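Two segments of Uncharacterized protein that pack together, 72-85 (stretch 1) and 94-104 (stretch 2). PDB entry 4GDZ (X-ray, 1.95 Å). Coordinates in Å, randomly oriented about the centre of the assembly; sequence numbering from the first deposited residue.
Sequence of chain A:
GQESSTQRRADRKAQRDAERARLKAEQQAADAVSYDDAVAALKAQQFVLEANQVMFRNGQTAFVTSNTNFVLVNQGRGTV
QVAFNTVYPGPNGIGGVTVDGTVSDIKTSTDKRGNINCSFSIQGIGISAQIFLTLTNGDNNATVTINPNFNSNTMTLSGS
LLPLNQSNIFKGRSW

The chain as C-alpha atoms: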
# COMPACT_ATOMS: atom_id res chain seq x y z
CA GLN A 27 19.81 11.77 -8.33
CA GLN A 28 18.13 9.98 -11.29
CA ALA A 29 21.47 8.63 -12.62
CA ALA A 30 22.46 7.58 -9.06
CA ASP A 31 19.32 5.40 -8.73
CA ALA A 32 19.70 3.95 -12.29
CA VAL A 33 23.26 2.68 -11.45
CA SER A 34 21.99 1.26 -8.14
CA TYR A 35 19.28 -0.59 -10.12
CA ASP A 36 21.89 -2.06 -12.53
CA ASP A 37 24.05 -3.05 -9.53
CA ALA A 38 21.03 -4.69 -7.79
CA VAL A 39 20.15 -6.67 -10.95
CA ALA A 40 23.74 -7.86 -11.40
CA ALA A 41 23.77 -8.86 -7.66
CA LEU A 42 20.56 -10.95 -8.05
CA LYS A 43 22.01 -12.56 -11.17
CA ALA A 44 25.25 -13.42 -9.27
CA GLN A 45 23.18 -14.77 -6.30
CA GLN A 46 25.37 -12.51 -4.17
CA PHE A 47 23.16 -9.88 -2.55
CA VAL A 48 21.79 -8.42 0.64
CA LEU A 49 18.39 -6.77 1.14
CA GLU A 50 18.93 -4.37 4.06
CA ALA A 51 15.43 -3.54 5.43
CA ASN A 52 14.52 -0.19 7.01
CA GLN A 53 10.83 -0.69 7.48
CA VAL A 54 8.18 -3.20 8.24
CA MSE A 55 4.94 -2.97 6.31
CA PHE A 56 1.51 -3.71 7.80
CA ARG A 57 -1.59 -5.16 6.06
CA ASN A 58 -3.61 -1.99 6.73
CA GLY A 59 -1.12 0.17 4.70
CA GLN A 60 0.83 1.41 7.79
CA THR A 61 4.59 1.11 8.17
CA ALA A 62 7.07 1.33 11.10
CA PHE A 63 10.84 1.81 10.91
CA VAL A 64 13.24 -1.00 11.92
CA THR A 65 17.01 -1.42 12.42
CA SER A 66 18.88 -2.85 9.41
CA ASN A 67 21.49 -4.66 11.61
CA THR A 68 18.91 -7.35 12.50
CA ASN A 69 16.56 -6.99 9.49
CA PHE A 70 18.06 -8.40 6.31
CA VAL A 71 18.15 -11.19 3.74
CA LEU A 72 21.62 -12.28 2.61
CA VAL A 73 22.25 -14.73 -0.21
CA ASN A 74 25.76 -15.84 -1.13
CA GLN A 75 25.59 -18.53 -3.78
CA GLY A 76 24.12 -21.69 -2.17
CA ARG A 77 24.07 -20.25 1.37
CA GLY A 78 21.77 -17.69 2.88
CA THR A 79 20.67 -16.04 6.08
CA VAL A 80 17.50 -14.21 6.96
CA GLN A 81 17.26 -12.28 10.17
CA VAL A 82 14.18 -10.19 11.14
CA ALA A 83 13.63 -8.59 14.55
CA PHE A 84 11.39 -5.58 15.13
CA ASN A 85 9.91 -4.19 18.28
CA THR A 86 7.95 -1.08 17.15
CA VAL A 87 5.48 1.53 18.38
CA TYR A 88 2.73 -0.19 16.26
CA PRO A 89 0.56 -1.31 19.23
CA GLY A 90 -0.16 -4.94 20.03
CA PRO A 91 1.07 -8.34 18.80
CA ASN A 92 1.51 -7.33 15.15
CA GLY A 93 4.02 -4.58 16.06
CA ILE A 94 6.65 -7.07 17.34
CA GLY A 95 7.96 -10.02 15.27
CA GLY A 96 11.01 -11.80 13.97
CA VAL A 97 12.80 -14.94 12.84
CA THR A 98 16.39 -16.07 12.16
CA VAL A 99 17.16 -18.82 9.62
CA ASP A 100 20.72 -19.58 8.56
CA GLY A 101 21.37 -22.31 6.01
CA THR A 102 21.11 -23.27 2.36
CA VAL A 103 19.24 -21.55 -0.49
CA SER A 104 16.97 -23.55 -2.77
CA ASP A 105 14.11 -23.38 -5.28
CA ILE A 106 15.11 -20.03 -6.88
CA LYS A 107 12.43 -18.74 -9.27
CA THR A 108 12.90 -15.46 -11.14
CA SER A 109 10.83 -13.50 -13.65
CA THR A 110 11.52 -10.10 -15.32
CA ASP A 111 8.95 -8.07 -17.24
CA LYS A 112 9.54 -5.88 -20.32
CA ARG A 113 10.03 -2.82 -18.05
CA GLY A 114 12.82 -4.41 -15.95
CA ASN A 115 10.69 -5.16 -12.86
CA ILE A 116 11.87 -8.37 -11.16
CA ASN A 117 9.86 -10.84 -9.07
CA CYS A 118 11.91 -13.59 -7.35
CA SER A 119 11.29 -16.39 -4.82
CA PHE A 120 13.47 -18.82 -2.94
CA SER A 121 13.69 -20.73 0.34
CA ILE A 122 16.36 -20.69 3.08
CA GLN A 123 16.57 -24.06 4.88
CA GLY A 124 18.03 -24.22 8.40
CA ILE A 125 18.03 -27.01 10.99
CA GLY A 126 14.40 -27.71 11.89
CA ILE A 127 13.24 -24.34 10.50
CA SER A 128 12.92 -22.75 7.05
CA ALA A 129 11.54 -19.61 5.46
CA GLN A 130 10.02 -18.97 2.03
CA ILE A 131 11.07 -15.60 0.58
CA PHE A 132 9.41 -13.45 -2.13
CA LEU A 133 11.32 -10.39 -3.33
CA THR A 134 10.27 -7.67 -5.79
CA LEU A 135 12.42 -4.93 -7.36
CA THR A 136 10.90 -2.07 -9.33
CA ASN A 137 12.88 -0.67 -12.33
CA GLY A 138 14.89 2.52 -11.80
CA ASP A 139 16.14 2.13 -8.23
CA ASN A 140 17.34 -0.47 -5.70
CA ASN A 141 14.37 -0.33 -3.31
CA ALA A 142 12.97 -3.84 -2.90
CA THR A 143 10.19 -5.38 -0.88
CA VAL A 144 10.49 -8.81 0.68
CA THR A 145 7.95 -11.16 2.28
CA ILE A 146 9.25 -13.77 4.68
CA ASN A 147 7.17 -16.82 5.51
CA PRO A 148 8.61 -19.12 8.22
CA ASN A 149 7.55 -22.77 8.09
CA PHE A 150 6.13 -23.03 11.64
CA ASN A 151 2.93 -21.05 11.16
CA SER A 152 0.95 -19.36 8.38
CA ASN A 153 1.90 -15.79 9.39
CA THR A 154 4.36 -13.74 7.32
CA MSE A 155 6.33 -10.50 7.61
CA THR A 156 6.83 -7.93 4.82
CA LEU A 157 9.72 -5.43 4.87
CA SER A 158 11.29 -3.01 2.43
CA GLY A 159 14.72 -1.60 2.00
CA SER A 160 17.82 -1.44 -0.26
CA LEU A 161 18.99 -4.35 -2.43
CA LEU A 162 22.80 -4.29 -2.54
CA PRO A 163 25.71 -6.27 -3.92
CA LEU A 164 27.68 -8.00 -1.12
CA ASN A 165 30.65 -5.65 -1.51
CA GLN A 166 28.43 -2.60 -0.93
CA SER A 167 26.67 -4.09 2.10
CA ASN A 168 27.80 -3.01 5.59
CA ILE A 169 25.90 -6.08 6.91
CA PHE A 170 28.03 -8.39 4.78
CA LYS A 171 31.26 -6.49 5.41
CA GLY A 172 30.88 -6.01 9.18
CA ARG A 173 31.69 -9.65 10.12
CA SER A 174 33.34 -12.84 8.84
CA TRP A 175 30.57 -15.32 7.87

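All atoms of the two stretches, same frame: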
# COMPACT_ATOMS: atom_id res chain seq x y z
N LEU A 72 20.31 -12.13 3.24
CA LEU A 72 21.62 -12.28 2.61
C LEU A 72 21.67 -13.59 1.87
O LEU A 72 21.32 -14.64 2.42
CB LEU A 72 22.72 -12.25 3.67
CG LEU A 72 24.18 -12.34 3.18
CD1 LEU A 72 25.10 -11.57 4.11
CD2 LEU A 72 24.60 -13.78 3.06
N VAL A 73 22.08 -13.54 0.60
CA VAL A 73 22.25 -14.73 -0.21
C VAL A 73 23.66 -14.66 -0.77
O VAL A 73 24.07 -13.63 -1.33
CB VAL A 73 21.19 -14.85 -1.33
CG1 VAL A 73 21.56 -15.97 -2.31
CG2 VAL A 73 19.79 -15.08 -0.72
N ASN A 74 24.41 -15.73 -0.58
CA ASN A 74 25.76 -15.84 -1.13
C ASN A 74 25.94 -17.21 -1.73
O ASN A 74 26.31 -18.15 -1.04
CB ASN A 74 26.82 -15.58 -0.07
CG ASN A 74 28.21 -15.51 -0.66
OD1 ASN A 74 28.41 -15.68 -1.87
ND2 ASN A 74 29.19 -15.24 0.18
N GLN A 75 25.58 -17.30 -3.01
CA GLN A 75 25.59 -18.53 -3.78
C GLN A 75 24.64 -19.55 -3.13
O GLN A 75 23.46 -19.24 -3.00
CB GLN A 75 27.03 -18.96 -4.07
CG GLN A 75 27.63 -17.94 -5.03
CD GLN A 75 29.11 -18.09 -5.33
OE1 GLN A 75 29.88 -18.72 -4.59
NE2 GLN A 75 29.53 -17.47 -6.40
N GLY A 76 25.08 -20.72 -2.71
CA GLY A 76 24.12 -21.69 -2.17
C GLY A 76 23.77 -21.52 -0.69
O GLY A 76 23.04 -22.35 -0.12
N ARG A 77 24.30 -20.48 -0.05
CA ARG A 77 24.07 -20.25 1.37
C ARG A 77 23.31 -18.94 1.55
O ARG A 77 23.47 -17.98 0.78
CB ARG A 77 25.39 -20.16 2.16
CG ARG A 77 26.35 -21.33 1.99
CD ARG A 77 25.91 -22.59 2.69
NE ARG A 77 25.72 -22.41 4.13
CZ ARG A 77 25.32 -23.37 4.97
NH1 ARG A 77 25.08 -24.60 4.53
NH2 ARG A 77 25.16 -23.09 6.26
N GLY A 78 22.50 -18.89 2.58
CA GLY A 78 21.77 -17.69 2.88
C GLY A 78 21.42 -17.60 4.34
O GLY A 78 21.46 -18.60 5.07
N THR A 79 21.07 -16.38 4.73
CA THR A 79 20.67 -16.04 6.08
C THR A 79 19.57 -14.98 6.00
O THR A 79 19.70 -13.97 5.30
CB THR A 79 21.86 -15.42 6.88
OG1 THR A 79 22.96 -16.33 6.87
CG2 THR A 79 21.47 -15.16 8.35
N VAL A 80 18.51 -15.23 6.72
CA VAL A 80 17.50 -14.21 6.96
C VAL A 80 17.42 -13.96 8.45
O VAL A 80 17.34 -14.89 9.27
CB VAL A 80 16.12 -14.55 6.36
CG1 VAL A 80 15.64 -15.93 6.77
CG2 VAL A 80 15.08 -13.48 6.76
N GLN A 81 17.48 -12.69 8.81
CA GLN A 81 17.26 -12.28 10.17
C GLN A 81 16.26 -11.12 10.16
O GLN A 81 16.47 -10.14 9.46
CB GLN A 81 18.57 -11.84 10.84
CG GLN A 81 18.38 -11.45 12.32
CD GLN A 81 19.69 -11.40 13.08
OE1 GLN A 81 20.48 -10.47 12.90
NE2 GLN A 81 19.93 -12.41 13.92
N VAL A 82 15.20 -11.24 10.96
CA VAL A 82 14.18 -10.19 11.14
C VAL A 82 13.95 -10.08 12.64
O VAL A 82 13.82 -11.08 13.32
CB VAL A 82 12.86 -10.53 10.41
CG1 VAL A 82 11.77 -9.48 10.73
CG2 VAL A 82 13.09 -10.64 8.90
N ALA A 83 13.90 -8.85 13.14
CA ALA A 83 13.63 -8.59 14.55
C ALA A 83 13.22 -7.14 14.69
O ALA A 83 14.04 -6.23 14.53
CB ALA A 83 14.82 -8.89 15.47
N PHE A 84 11.94 -6.94 14.97
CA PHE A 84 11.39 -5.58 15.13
C PHE A 84 10.53 -5.54 16.39
O PHE A 84 9.85 -6.52 16.76
CB PHE A 84 10.64 -5.12 13.88
CG PHE A 84 9.53 -6.02 13.43
CD1 PHE A 84 8.23 -5.85 13.93
CD2 PHE A 84 9.75 -7.01 12.48
CE1 PHE A 84 7.21 -6.66 13.50
CE2 PHE A 84 8.73 -7.84 12.06
CZ PHE A 84 7.46 -7.68 12.58
N ASN A 85 10.61 -4.41 17.06
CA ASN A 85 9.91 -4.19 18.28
C ASN A 85 9.50 -2.70 18.18
O ASN A 85 10.26 -1.85 18.52
CB ASN A 85 10.90 -4.50 19.45
CG ASN A 85 10.40 -4.00 20.77
OD1 ASN A 85 9.24 -3.71 20.90
ND2 ASN A 85 11.27 -3.92 21.76
N ILE A 94 5.41 -6.39 16.88
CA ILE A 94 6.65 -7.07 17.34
C ILE A 94 6.71 -8.40 16.58
O ILE A 94 5.70 -9.02 16.35
CB ILE A 94 6.66 -7.24 18.88
CG1 ILE A 94 7.91 -7.99 19.33
CG2 ILE A 94 5.39 -7.94 19.37
CD1 ILE A 94 8.28 -7.70 20.76
N GLY A 95 7.88 -8.78 16.06
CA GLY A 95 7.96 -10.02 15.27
C GLY A 95 9.41 -10.29 14.94
O GLY A 95 10.31 -9.43 15.14
N GLY A 96 9.66 -11.46 14.39
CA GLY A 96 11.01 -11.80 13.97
C GLY A 96 11.23 -13.28 13.77
O GLY A 96 10.39 -14.10 14.13
N VAL A 97 12.34 -13.58 13.11
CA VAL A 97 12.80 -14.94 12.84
C VAL A 97 14.29 -14.85 12.45
O VAL A 97 14.74 -13.84 11.89
CB VAL A 97 11.98 -15.62 11.72
CG1 VAL A 97 12.34 -15.04 10.35
CG2 VAL A 97 12.17 -17.14 11.72
N THR A 98 15.05 -15.90 12.74
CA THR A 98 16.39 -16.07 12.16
C THR A 98 16.52 -17.47 11.55
O THR A 98 16.27 -18.47 12.20
CB THR A 98 17.51 -15.84 13.21
OG1 THR A 98 17.39 -14.52 13.73
CG2 THR A 98 18.94 -16.02 12.61
N VAL A 99 16.89 -17.53 10.28
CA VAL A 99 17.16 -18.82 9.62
C VAL A 99 18.48 -18.67 8.89
O VAL A 99 18.65 -17.80 8.02
CB VAL A 99 16.06 -19.19 8.60
CG1 VAL A 99 16.29 -20.63 8.09
CG2 VAL A 99 14.67 -19.04 9.24
N ASP A 100 19.40 -19.56 9.20
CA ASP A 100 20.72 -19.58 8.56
C ASP A 100 20.92 -20.95 7.96
O ASP A 100 20.84 -21.94 8.67
CB ASP A 100 21.77 -19.29 9.65
CG ASP A 100 23.20 -19.21 9.10
OD1 ASP A 100 23.34 -18.93 7.90
OD2 ASP A 100 24.17 -19.38 9.88
N GLY A 101 21.17 -21.02 6.65
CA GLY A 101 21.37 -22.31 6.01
C GLY A 101 21.57 -22.24 4.50
O GLY A 101 22.36 -21.45 4.01
N THR A 102 20.88 -23.10 3.78
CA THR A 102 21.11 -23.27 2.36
C THR A 102 19.94 -22.67 1.59
O THR A 102 18.82 -22.62 2.09
CB THR A 102 21.27 -24.74 1.98
OG1 THR A 102 20.12 -25.43 2.47
CG2 THR A 102 22.58 -25.34 2.59
N VAL A 103 20.23 -22.21 0.37
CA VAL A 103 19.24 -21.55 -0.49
C VAL A 103 18.79 -22.53 -1.55
O VAL A 103 19.60 -23.20 -2.14
CB VAL A 103 19.86 -20.30 -1.16
CG1 VAL A 103 18.94 -19.72 -2.21
CG2 VAL A 103 20.18 -19.26 -0.09
N SER A 104 17.49 -22.61 -1.79
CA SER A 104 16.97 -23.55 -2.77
C SER A 104 15.74 -22.98 -3.46
O SER A 104 15.15 -21.97 -3.01
CB SER A 104 16.58 -24.87 -2.09
OG SER A 104 15.50 -24.67 -1.16
O HOH W 1 24.40 -20.04 5.68
O HOH W 2 15.44 -12.96 14.88

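Residues 77-85 and 94-100 form neighbouring antiparallel strands, their N-to-C directions 161° apart, and most of the 926 Å² buried between the stretches follows from this pairing. Backbone amides and carbonyls satisfy one another reciprocally at alternate residues. Gly78 N donates to Gly101 O and Gly101 N to Gly78 O, each at 2.9 Å; Val80 N reaches Val99 O and Val99 N reaches Val80 O, again at 2.9 Å. The ladder continues with Val82 N to Val97 O (2.8 Å) and Val97 N to Val82 O (2.9 Å), then Phe84 N to Gly95 O (3.0 Å) and Gly95 N to Phe84 O (3.1 Å). Beyond the corner at Gly101, Val103 N still donates to Gly76 O at 2.9 Å, tying the second stretch to the type II' turn that spans Asn74 to Arg77.

In two of the intervening non-hydrogen-bonded pairs, Thr79–Asp100 and Gln81–Thr98, polar side chains lie on the same face and bond laterally. Thr79 OG1 donates to Asp100 OD1 at 2.8 Å, and Gln81 NE2 donates to Thr98 OG1 at 3.3 Å. Two waters extend this network. One hydrogen-bonds to both Val82 O (2.9 Å) and Thr98 OG1 (2.7 Å), so this carbonyl serves water as well as its strand partner. The other lies 2.7 Å from Asp100 OD1 and 3.0 Å from Gly101 O, and accepts a weak bond from Arg77 NE (3.1 Å). The Arg77 guanidinium itself lies with one face over Gly101 O.

The opposite face is apolar. Val80 CG1 packs 3.8 Å from Val99 CB, while Val73 CG1 meets Val103 CG2 at 4.2 Å. Glycines make room here: a CB on Gly78 would clash with Val103 CG2, and one on Gly95 with Phe84 CZ. Instead, Gly95 CA sits over the Phe84 ring, 3.9 Å from its centroid, in a CH-pi contact.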